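Local atomic coordinates of allergen Aed a 2 (Aedes aegypti, PDB entry 3DXL), a protein that binds and sequesters biogenic amines and leukotrienes of the vertebrate host, so modulating the blood feeding of female mosquitoes. Residues A[28-33]-A[45-50]; A[216-221]-A[264-269]; A[226-231]-A[254-259]. One frame throughout, in Å; residues are numbered along the deposited sequence.

Contact 1. Residues A[28-33]-A[45-50]; sequences LPMLAK and PATQCF
Ala46 receives the tip of Met30 from helix 27-34: the Met30 CE methyl lies 4.4 Å from Ala46 CB, a loose apolar contact in the first turn of helix 45-58. The next residue, Thr47, has the nearest backbone, its CA 8.0 Å from Met30 CA. Thr47 OG1 lies beside Met30 SD at 3.8 Å without bonding to it, the two side chains passing at a slant; the hydrogen-bond partner of this hydroxyl is Pro41 O in the intervening loop. Met30 CG, anti to the carbonyl carbon (chi1 -66°), starts the chain toward helix 45-58, and a bend at chi2 (-139°) sets the course of the thioether. Met30 was modelled in two conformers, so these distances describe one of them. Further along, Cys49 is joined by a disulfide to Cys106, which ties this helix to helix 106-119, and the Phe50 ring stacks with Trp34 at the end of helix 27-34. The contact joins two helices of the N-terminal, lipid-binding PBP/GOBP region, the Thr47 side chain lying about 11 Å from that of Trp37, which binds leukotriene E4. With only 86 Å² buried and no hydrogen bond across, the chemistry is dispersion contact through one thioether, the hydroxyl being satisfied by Pro41 O.

Contact 2. Residues A[216-221]-A[264-269]; sequences KLVNKD and FDYREV
Tyr266 and Val218 come together through their first torsions. Tyr266 CG lies anti to the backbone N (chi1 -171°), which carries the ring off helix 257-271 beside the end of helix 208-217, while Val218 CG1 lies anti to its carbonyl carbon (chi1 -65°) and points one methyl at the root of the tyrosine. That methyl, Val218 CG1, is 3.6 Å from Tyr266 CB and equally close to CD2 of the same ring, and the two side chains lie alongside, running opposite ways. Farther out along the ring, Leu217 O approaches Tyr266 CE2 at 3.8 Å, and Leu217 CB is 4.3 Å from that carbon. Leu217 and Val218 are presented by a Schellman motif that ends helix 208-217: Asn219, with positive phi, is its C-prime residue, Lys220 N bonds back to Phe215 O and Asn219 N to Lys216 O (3.0 Å). Tyr284 from a loop touches both Val218 and the Tyr266 ring, its plane turned about 50° from that of Tyr266. Asp265 and Glu268, on this same stretch of helix 257-271, bind noradrenaline but do not touch segment 216-221. With no hydrogen bond across, the join rests on van der Waals contact of a methyl, and of a backbone carbonyl set obliquely to the ring, with the tyrosine.

Contact 3. Residues A[226-231]-A[254-259]; sequences EEVLND and SSVKDD. Unlike the reference sequence in segment 226-231: Glu227 (reference Lys).
Val228 packs against Ser254, and the flat group on that side is the Ser254 carbonyl. Lys257 N and Lys257 NZ reach its oxygen from opposite faces: the backbone N closes a type I turn, and NZ, 2.9 Å from Ser254 O, stands 53° out of the carbonyl plane. Two donors thus grip one oxygen and hold the turn in place. A further bond, Val256 N to Ser254 OG at 3.1 Å with an N-H...O angle of 154°, makes an ST turn, and the same hydroxyl is also hydrogen-bonded to Leu251 O. Val228 spreads its two methyls over this turn. Val228 CG1, anti to the backbone N (chi1 163°), lies 3.6 Å from Ser254 CB. The other methyl, Val228 CG2, is 3.6 Å from Ser255 OG and meets Val256 CG1 tip to tip at 4.0 Å. No hydrogen bond crosses the 130 Å² buried here. Helix 223-234 therefore leans one valine on the connection between helix 243-253 and helix 257-271, with Val256 as N-cap residue of the latter. Next to Val228 in sequence, Leu229 touches Tyr247 and Leu251 of helix 243-253 and Val208 of helix 208-217, so helix 223-234 packs against both of its neighbours.

How the contacts relate
Contact 1 lies apart in the first PBP/GOBP region, its centre about 25 Å from that of contact 2 and 36 Å from that of contact 3. The latter two have centres about 14 Å apart and share helix 257-271: contact 3 uses its start, contact 2 its second half, and they touch where Lys220 CD comes 3.4 Å from Asp259 OD1, the two residues forming a long, weak ion pair. Contacts 1 and 2 are buried; contact 3 is partly buried, with the exposed Ser255 at its margin. Contact 1 pairs two helices through a thioether, contact 2 sets a helix end against an aromatic ring, and contact 3 rests aliphatic methyls on the serines of a turn stiffened by its own internal bonds.

Contact 1. Residues A[28-33]-A[45-50]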
loop_
_atom_site.group_PDB
_atom_site.type_symbol
_atom_site.label_atom_id
_atom_site.label_comp_id
_atom_site.label_asym_id
_atom_site.label_seq_id
_atom_site.Cartn_x
_atom_site.Cartn_y
_atom_site.Cartn_z
ATOM N N LEU A 28 -13.286 -0.486 17.654
ATOM C CA LEU A 28 -14.159 0.387 16.874
ATOM C C LEU A 28 -14.072 1.872 17.280
ATOM O O LEU A 28 -13.984 2.737 16.406
ATOM C CB LEU A 28 -15.604 -0.135 16.858
ATOM C CG LEU A 28 -15.822 -1.446 16.087
ATOM C CD1 LEU A 28 -17.272 -1.882 16.208
ATOM C CD2 LEU A 28 -15.421 -1.321 14.624
ATOM N N PRO A 29 -14.100 2.182 18.594
ATOM C CA PRO A 29 -13.867 3.582 18.985
ATOM C C PRO A 29 -12.544 4.167 18.469
ATOM O O PRO A 29 -12.530 5.313 17.989
ATOM C CB PRO A 29 -13.898 3.532 20.516
ATOM C CG PRO A 29 -14.781 2.346 20.821
ATOM C CD PRO A 29 -14.428 1.340 19.764
ATOM N N MET A 30 -11.453 3.401 18.544
ATOM C CA MET A 30 -10.176 3.893 18.033
ATOM C C MET A 30 -10.221 4.096 16.520
ATOM O O MET A 30 -9.787 5.139 16.022
ATOM C CB MET A 30 -9.016 2.985 18.444
ATOM C CG MET A 30 -8.758 2.983 19.941
ATOM S SD MET A 30 -7.007 3.006 20.327
ATOM C CE MET A 30 -6.953 2.126 21.878
ATOM N N LEU A 31 -10.766 3.120 15.799
ATOM C CA LEU A 31 -10.884 3.230 14.355
ATOM C C LEU A 31 -11.637 4.505 13.953
ATOM O O LEU A 31 -11.211 5.220 13.043
ATOM C CB LEU A 31 -11.568 1.984 13.787
ATOM C CG LEU A 31 -11.905 2.001 12.296
ATOM C CD1 LEU A 31 -10.677 2.172 11.411
ATOM C CD2 LEU A 31 -12.656 0.728 11.928
ATOM N N ALA A 32 -12.745 4.780 14.634
ATOM C CA ALA A 32 -13.575 5.944 14.324
ATOM C C ALA A 32 -12.813 7.261 14.445
ATOM O O ALA A 32 -13.038 8.184 13.662
ATOM C CB ALA A 32 -14.814 5.964 15.203
ATOM N N LYS A 33 -11.928 7.347 15.438
ATOM C CA LYS A 33 -11.108 8.537 15.653
ATOM C C LYS A 33 -9.951 8.608 14.669
ATOM O O LYS A 33 -9.760 9.625 13.991
ATOM C CB LYS A 33 -10.579 8.563 17.083
ATOM C CG LYS A 33 -11.647 8.881 18.117
ATOM C CD LYS A 33 -11.094 8.919 19.538
ATOM C CE LYS A 33 -11.046 7.533 20.171
ATOM N NZ LYS A 33 -10.890 7.592 21.652
ATOM N N PRO A 45 -0.647 2.812 23.902
ATOM C CA PRO A 45 0.421 2.286 23.041
ATOM C C PRO A 45 -0.047 2.014 21.598
ATOM O O PRO A 45 0.728 2.209 20.671
ATOM C CB PRO A 45 0.849 0.994 23.752
ATOM C CG PRO A 45 0.468 1.224 25.186
ATOM C CD PRO A 45 -0.795 2.021 25.142
ATOM N N ALA A 46 -1.298 1.601 21.419
ATOM C CA ALA A 46 -1.815 1.347 20.077
ATOM C C ALA A 46 -1.815 2.632 19.237
ATOM O O ALA A 46 -1.352 2.636 18.100
ATOM C CB ALA A 46 -3.196 0.752 20.155
ATOM N N THR A 47 -2.284 3.734 19.819
ATOM C CA THR A 47 -2.304 5.013 19.121
ATOM C C THR A 47 -0.892 5.473 18.803
ATOM O O THR A 47 -0.608 5.976 17.712
ATOM C CB THR A 47 -2.996 6.074 19.976
ATOM O OG1 THR A 47 -4.302 5.610 20.318
ATOM C CG2 THR A 47 -3.103 7.399 19.230
ATOM N N GLN A 48 -0.006 5.297 19.770
ATOM C CA GLN A 48 1.372 5.728 19.607
ATOM C C GLN A 48 2.060 4.988 18.464
ATOM O O GLN A 48 2.731 5.598 17.632
ATOM C CB GLN A 48 2.136 5.559 20.915
ATOM C CG GLN A 48 1.582 6.455 22.014
ATOM C CD GLN A 48 1.975 6.026 23.406
ATOM O OE1 GLN A 48 2.839 5.170 23.599
ATOM N NE2 GLN A 48 1.329 6.631 24.400
ATOM N N CYS A 49 1.876 3.671 18.406
ATOM C CA CYS A 49 2.507 2.896 17.344
ATOM C C CYS A 49 1.840 3.107 15.996
ATOM O O CYS A 49 2.514 3.082 14.971
ATOM C CB CYS A 49 2.572 1.411 17.696
ATOM S SG CYS A 49 3.822 1.040 18.953
ATOM N N PHE A 50 0.526 3.327 15.995
ATOM C CA PHE A 50 -0.170 3.733 14.769
ATOM C C PHE A 50 0.456 5.017 14.207
ATOM O O PHE A 50 0.786 5.104 13.023
ATOM C CB PHE A 50 -1.665 3.958 15.029
ATOM C CG PHE A 50 -2.367 4.707 13.923
ATOM C CD1 PHE A 50 -2.499 4.146 12.654
ATOM C CD2 PHE A 50 -2.896 5.983 14.140
ATOM C CE1 PHE A 50 -3.121 4.844 11.624
ATOM C CE2 PHE A 50 -3.537 6.676 13.116
ATOM C CZ PHE A 50 -3.645 6.106 11.853
#

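Contact 2. Residues A[216-221]-A[264-269]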
loop_
_atom_site.group_PDB
_atom_site.type_symbol
_atom_site.label_atom_id
_atom_site.label_comp_id
_atom_site.label_asym_id
_atom_site.label_seq_id
_atom_site.Cartn_x
_atom_site.Cartn_y
_atom_site.Cartn_z
ATOM N N LYS A 216 1.309 -15.620 5.478
ATOM C CA LYS A 216 0.837 -15.825 6.834
ATOM C C LYS A 216 -0.670 -15.630 6.936
ATOM O O LYS A 216 -1.344 -16.339 7.682
ATOM C CB LYS A 216 1.594 -14.935 7.817
ATOM C CG LYS A 216 3.049 -15.345 7.966
ATOM C CD LYS A 216 3.808 -14.493 8.960
ATOM C CE LYS A 216 5.267 -14.935 9.034
ATOM N NZ LYS A 216 6.099 -13.987 9.831
ATOM N N LEU A 217 -1.205 -14.705 6.138
ATOM C CA LEU A 217 -2.646 -14.460 6.126
ATOM C C LEU A 217 -3.476 -15.600 5.534
ATOM O O LEU A 217 -4.675 -15.683 5.791
ATOM C CB LEU A 217 -2.982 -13.134 5.436
ATOM C CG LEU A 217 -2.666 -11.920 6.314
ATOM C CD1 LEU A 217 -2.616 -10.651 5.482
ATOM C CD2 LEU A 217 -3.658 -11.795 7.473
ATOM N N VAL A 218 -2.846 -16.483 4.759
ATOM C CA VAL A 218 -3.521 -17.713 4.329
ATOM C C VAL A 218 -3.007 -18.936 5.080
ATOM O O VAL A 218 -3.144 -20.075 4.614
ATOM C CB VAL A 218 -3.516 -17.922 2.788
ATOM C CG1 VAL A 218 -4.322 -16.829 2.117
ATOM C CG2 VAL A 218 -2.106 -17.968 2.238
ATOM N N ASN A 219 -2.425 -18.696 6.258
ATOM C CA ASN A 219 -2.029 -19.769 7.182
ATOM C C ASN A 219 -0.951 -20.694 6.612
ATOM O O ASN A 219 -0.959 -21.909 6.837
ATOM C CB ASN A 219 -3.264 -20.541 7.674
ATOM C CG ASN A 219 -4.386 -19.606 8.134
ATOM O OD1 ASN A 219 -4.153 -18.666 8.904
ATOM N ND2 ASN A 219 -5.598 -19.848 7.653
ATOM N N LYS A 220 -0.016 -20.101 5.878
ATOM C CA LYS A 220 1.086 -20.845 5.277
ATOM C C LYS A 220 2.405 -20.413 5.895
ATOM O O LYS A 220 2.646 -19.228 6.126
ATOM C CB LYS A 220 1.113 -20.658 3.752
ATOM C CG LYS A 220 -0.134 -21.158 3.025
ATOM C CD LYS A 220 -0.313 -22.667 3.143
ATOM C CE LYS A 220 -1.629 -23.120 2.522
ATOM N NZ LYS A 220 -1.950 -24.514 2.929
ATOM N N ASP A 221 3.255 -21.385 6.192
ATOM C CA ASP A 221 4.584 -21.075 6.669
ATOM C C ASP A 221 5.394 -20.390 5.575
ATOM O O ASP A 221 5.107 -20.535 4.383
ATOM C CB ASP A 221 5.307 -22.324 7.158
ATOM C CG ASP A 221 6.626 -21.989 7.808
ATOM O OD1 ASP A 221 6.611 -21.315 8.863
ATOM O OD2 ASP A 221 7.675 -22.350 7.247
ATOM N N PHE A 264 -1.804 -14.975 -3.154
ATOM C CA PHE A 264 -1.985 -13.911 -4.148
ATOM C C PHE A 264 -3.475 -13.715 -4.417
ATOM O O PHE A 264 -3.951 -12.586 -4.509
ATOM C CB PHE A 264 -1.254 -14.333 -5.426
ATOM C CG PHE A 264 -0.750 -13.210 -6.307
ATOM C CD1 PHE A 264 0.196 -12.304 -5.846
ATOM C CD2 PHE A 264 -1.132 -13.140 -7.650
ATOM C CE1 PHE A 264 0.713 -11.333 -6.695
ATOM C CE2 PHE A 264 -0.613 -12.160 -8.498
ATOM C CZ PHE A 264 0.311 -11.258 -8.004
ATOM N N ASP A 265 -4.217 -14.816 -4.515
ATOM C CA ASP A 265 -5.666 -14.736 -4.681
ATOM C C ASP A 265 -6.310 -13.991 -3.514
ATOM O O ASP A 265 -7.174 -13.132 -3.703
ATOM C CB ASP A 265 -6.313 -16.128 -4.769
ATOM C CG ASP A 265 -6.127 -16.802 -6.120
ATOM O OD1 ASP A 265 -5.608 -16.196 -7.079
ATOM O OD2 ASP A 265 -6.516 -17.982 -6.194
ATOM N N TYR A 266 -5.909 -14.324 -2.291
ATOM C CA TYR A 266 -6.508 -13.662 -1.133
ATOM C C TYR A 266 -6.093 -12.187 -1.055
ATOM O O TYR A 266 -6.900 -11.329 -0.676
ATOM C CB TYR A 266 -6.159 -14.396 0.158
ATOM C CG TYR A 266 -6.909 -13.922 1.393
ATOM C CD1 TYR A 266 -8.277 -13.642 1.351
ATOM C CD2 TYR A 266 -6.246 -13.793 2.619
ATOM C CE1 TYR A 266 -8.956 -13.228 2.493
ATOM C CE2 TYR A 266 -6.926 -13.389 3.761
ATOM C CZ TYR A 266 -8.274 -13.113 3.689
ATOM O OH TYR A 266 -8.963 -12.726 4.811
ATOM N N ARG A 267 -4.861 -11.890 -1.460
ATOM C CA ARG A 267 -4.441 -10.497 -1.553
ATOM C C ARG A 267 -5.307 -9.723 -2.539
ATOM O O ARG A 267 -5.674 -8.574 -2.259
ATOM C CB ARG A 267 -2.960 -10.375 -1.906
ATOM C CG ARG A 267 -2.464 -8.918 -1.980
ATOM C CD ARG A 267 -2.746 -8.152 -0.686
ATOM N NE ARG A 267 -2.249 -6.779 -0.682
ATOM C CZ ARG A 267 -1.014 -6.427 -0.337
ATOM N NH1 ARG A 267 -0.109 -7.352 -0.011
ATOM N NH2 ARG A 267 -0.684 -5.137 -0.301
ATOM N N GLU A 268 -5.640 -10.326 -3.681
ATOM C CA GLU A 268 -6.514 -9.635 -4.632
ATOM C C GLU A 268 -7.851 -9.275 -3.975
ATOM O O GLU A 268 -8.359 -8.161 -4.148
ATOM C CB GLU A 268 -6.745 -10.478 -5.892
ATOM C CG GLU A 268 -7.552 -9.756 -6.993
ATOM C CD GLU A 268 -9.075 -9.782 -6.800
ATOM O OE1 GLU A 268 -9.601 -10.763 -6.236
ATOM O OE2 GLU A 268 -9.747 -8.813 -7.228
ATOM N N VAL A 269 -8.423 -10.219 -3.237
ATOM C CA VAL A 269 -9.682 -9.999 -2.544
ATOM C C VAL A 269 -9.558 -8.829 -1.566
ATOM O O VAL A 269 -10.390 -7.910 -1.547
ATOM C CB VAL A 269 -10.150 -11.278 -1.809
ATOM C CG1 VAL A 269 -11.336 -10.985 -0.894
ATOM C CG2 VAL A 269 -10.533 -12.358 -2.820
#

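Contact 3. Residues A[226-231]-A[254-259]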
loop_
_atom_site.group_PDB
_atom_site.type_symbol
_atom_site.label_atom_id
_atom_site.label_comp_id
_atom_site.label_asym_id
_atom_site.label_seq_id
_atom_site.Cartn_x
_atom_site.Cartn_y
_atom_site.Cartn_z
ATOM N N GLU A 226 10.861 -18.171 1.651
ATOM C CA GLU A 226 12.080 -17.389 1.769
ATOM C C GLU A 226 13.220 -18.017 0.977
ATOM O O GLU A 226 13.964 -17.320 0.293
ATOM C CB GLU A 226 12.485 -17.218 3.230
ATOM C CG GLU A 226 11.742 -16.105 3.961
ATOM C CD GLU A 226 12.543 -15.514 5.128
ATOM O OE1 GLU A 226 13.244 -16.270 5.828
ATOM O OE2 GLU A 226 12.469 -14.288 5.347
ATOM N N GLU A 227 13.339 -19.343 1.053
ATOM C CA GLU A 227 14.356 -20.063 0.293
ATOM C C GLU A 227 14.151 -19.896 -1.212
ATOM O O GLU A 227 15.088 -19.612 -1.953
ATOM C CB GLU A 227 14.354 -21.542 0.680
ATOM C CG GLU A 227 14.851 -21.791 2.096
ATOM C CD GLU A 227 14.571 -23.191 2.611
ATOM O OE1 GLU A 227 13.747 -23.922 2.014
ATOM O OE2 GLU A 227 15.176 -23.551 3.639
ATOM N N VAL A 228 12.906 -20.039 -1.660
ATOM C CA VAL A 228 12.588 -19.806 -3.065
ATOM C C VAL A 228 12.938 -18.376 -3.486
ATOM O O VAL A 228 13.545 -18.155 -4.522
ATOM C CB VAL A 228 11.103 -20.106 -3.367
ATOM C CG1 VAL A 228 10.677 -19.486 -4.699
ATOM C CG2 VAL A 228 10.845 -21.617 -3.369
ATOM N N LEU A 229 12.570 -17.399 -2.667
ATOM C CA LEU A 229 12.851 -16.017 -3.031
ATOM C C LEU A 229 14.338 -15.702 -3.047
ATOM O O LEU A 229 14.789 -14.915 -3.876
ATOM C CB LEU A 229 12.091 -15.037 -2.140
ATOM C CG LEU A 229 10.610 -14.871 -2.487
ATOM C CD1 LEU A 229 9.951 -13.994 -1.429
ATOM C CD2 LEU A 229 10.412 -14.283 -3.886
ATOM N N ASN A 230 15.090 -16.329 -2.143
ATOM C CA ASN A 230 16.546 -16.187 -2.137
ATOM C C ASN A 230 17.139 -16.689 -3.453
ATOM O O ASN A 230 18.002 -16.030 -4.043
ATOM C CB ASN A 230 17.178 -16.890 -0.926
ATOM C CG ASN A 230 16.977 -16.117 0.382
ATOM O OD1 ASN A 230 16.695 -14.917 0.374
ATOM N ND2 ASN A 230 17.115 -16.811 1.505
ATOM N N ASP A 231 16.655 -17.843 -3.920
ATOM C CA ASP A 231 17.076 -18.387 -5.211
ATOM C C ASP A 231 16.655 -17.482 -6.370
ATOM O O ASP A 231 17.452 -17.217 -7.266
ATOM C CB ASP A 231 16.541 -19.809 -5.409
ATOM C CG ASP A 231 17.437 -20.870 -4.786
ATOM O OD1 ASP A 231 18.259 -20.537 -3.903
ATOM O OD2 ASP A 231 17.321 -22.047 -5.186
ATOM N N SER A 254 7.650 -22.057 -9.128
ATOM C CA SER A 254 8.463 -22.605 -8.030
ATOM C C SER A 254 7.770 -23.711 -7.231
ATOM O O SER A 254 6.595 -23.988 -7.414
ATOM C CB SER A 254 8.835 -21.482 -7.060
ATOM O OG SER A 254 7.732 -21.189 -6.222
ATOM N N SER A 255 8.514 -24.309 -6.299
ATOM C CA SER A 255 7.970 -25.316 -5.391
ATOM C C SER A 255 6.966 -24.765 -4.369
ATOM O O SER A 255 6.352 -25.537 -3.640
ATOM C CB SER A 255 9.106 -26.019 -4.649
ATOM O OG SER A 255 9.835 -25.081 -3.873
ATOM N N VAL A 256 6.788 -23.441 -4.312
ATOM C CA VAL A 256 5.752 -22.867 -3.443
ATOM C C VAL A 256 4.588 -22.315 -4.271
ATOM O O VAL A 256 3.780 -21.544 -3.759
ATOM C CB VAL A 256 6.302 -21.804 -2.427
ATOM C CG1 VAL A 256 7.349 -22.424 -1.521
ATOM C CG2 VAL A 256 6.864 -20.570 -3.140
ATOM N N LYS A 257 4.485 -22.725 -5.537
ATOM C CA LYS A 257 3.500 -22.123 -6.433
ATOM C C LYS A 257 2.068 -22.202 -5.929
ATOM O O LYS A 257 1.312 -21.241 -6.082
ATOM C CB LYS A 257 3.617 -22.687 -7.853
ATOM C CG LYS A 257 3.304 -24.174 -8.013
ATOM C CD LYS A 257 3.400 -24.636 -9.471
ATOM C CE LYS A 257 4.828 -24.784 -9.960
ATOM N NZ LYS A 257 5.510 -25.933 -9.309
ATOM N N ASP A 258 1.675 -23.331 -5.339
ATOM C CA ASP A 258 0.304 -23.470 -4.869
ATOM C C ASP A 258 -0.001 -22.534 -3.705
ATOM O O ASP A 258 -1.027 -21.851 -3.713
ATOM C CB ASP A 258 -0.013 -24.924 -4.519
ATOM C CG ASP A 258 0.045 -25.833 -5.734
ATOM O OD1 ASP A 258 -0.460 -25.435 -6.803
ATOM O OD2 ASP A 258 0.607 -26.938 -5.612
ATOM N N ASP A 259 0.895 -22.476 -2.724
ATOM C CA ASP A 259 0.759 -21.526 -1.627
ATOM C C ASP A 259 0.794 -20.090 -2.130
ATOM O O ASP A 259 0.034 -19.252 -1.643
ATOM C CB ASP A 259 1.860 -21.749 -0.591
ATOM C CG ASP A 259 1.664 -23.015 0.205
ATOM O OD1 ASP A 259 0.615 -23.671 0.057
ATOM O OD2 ASP A 259 2.560 -23.332 1.008
#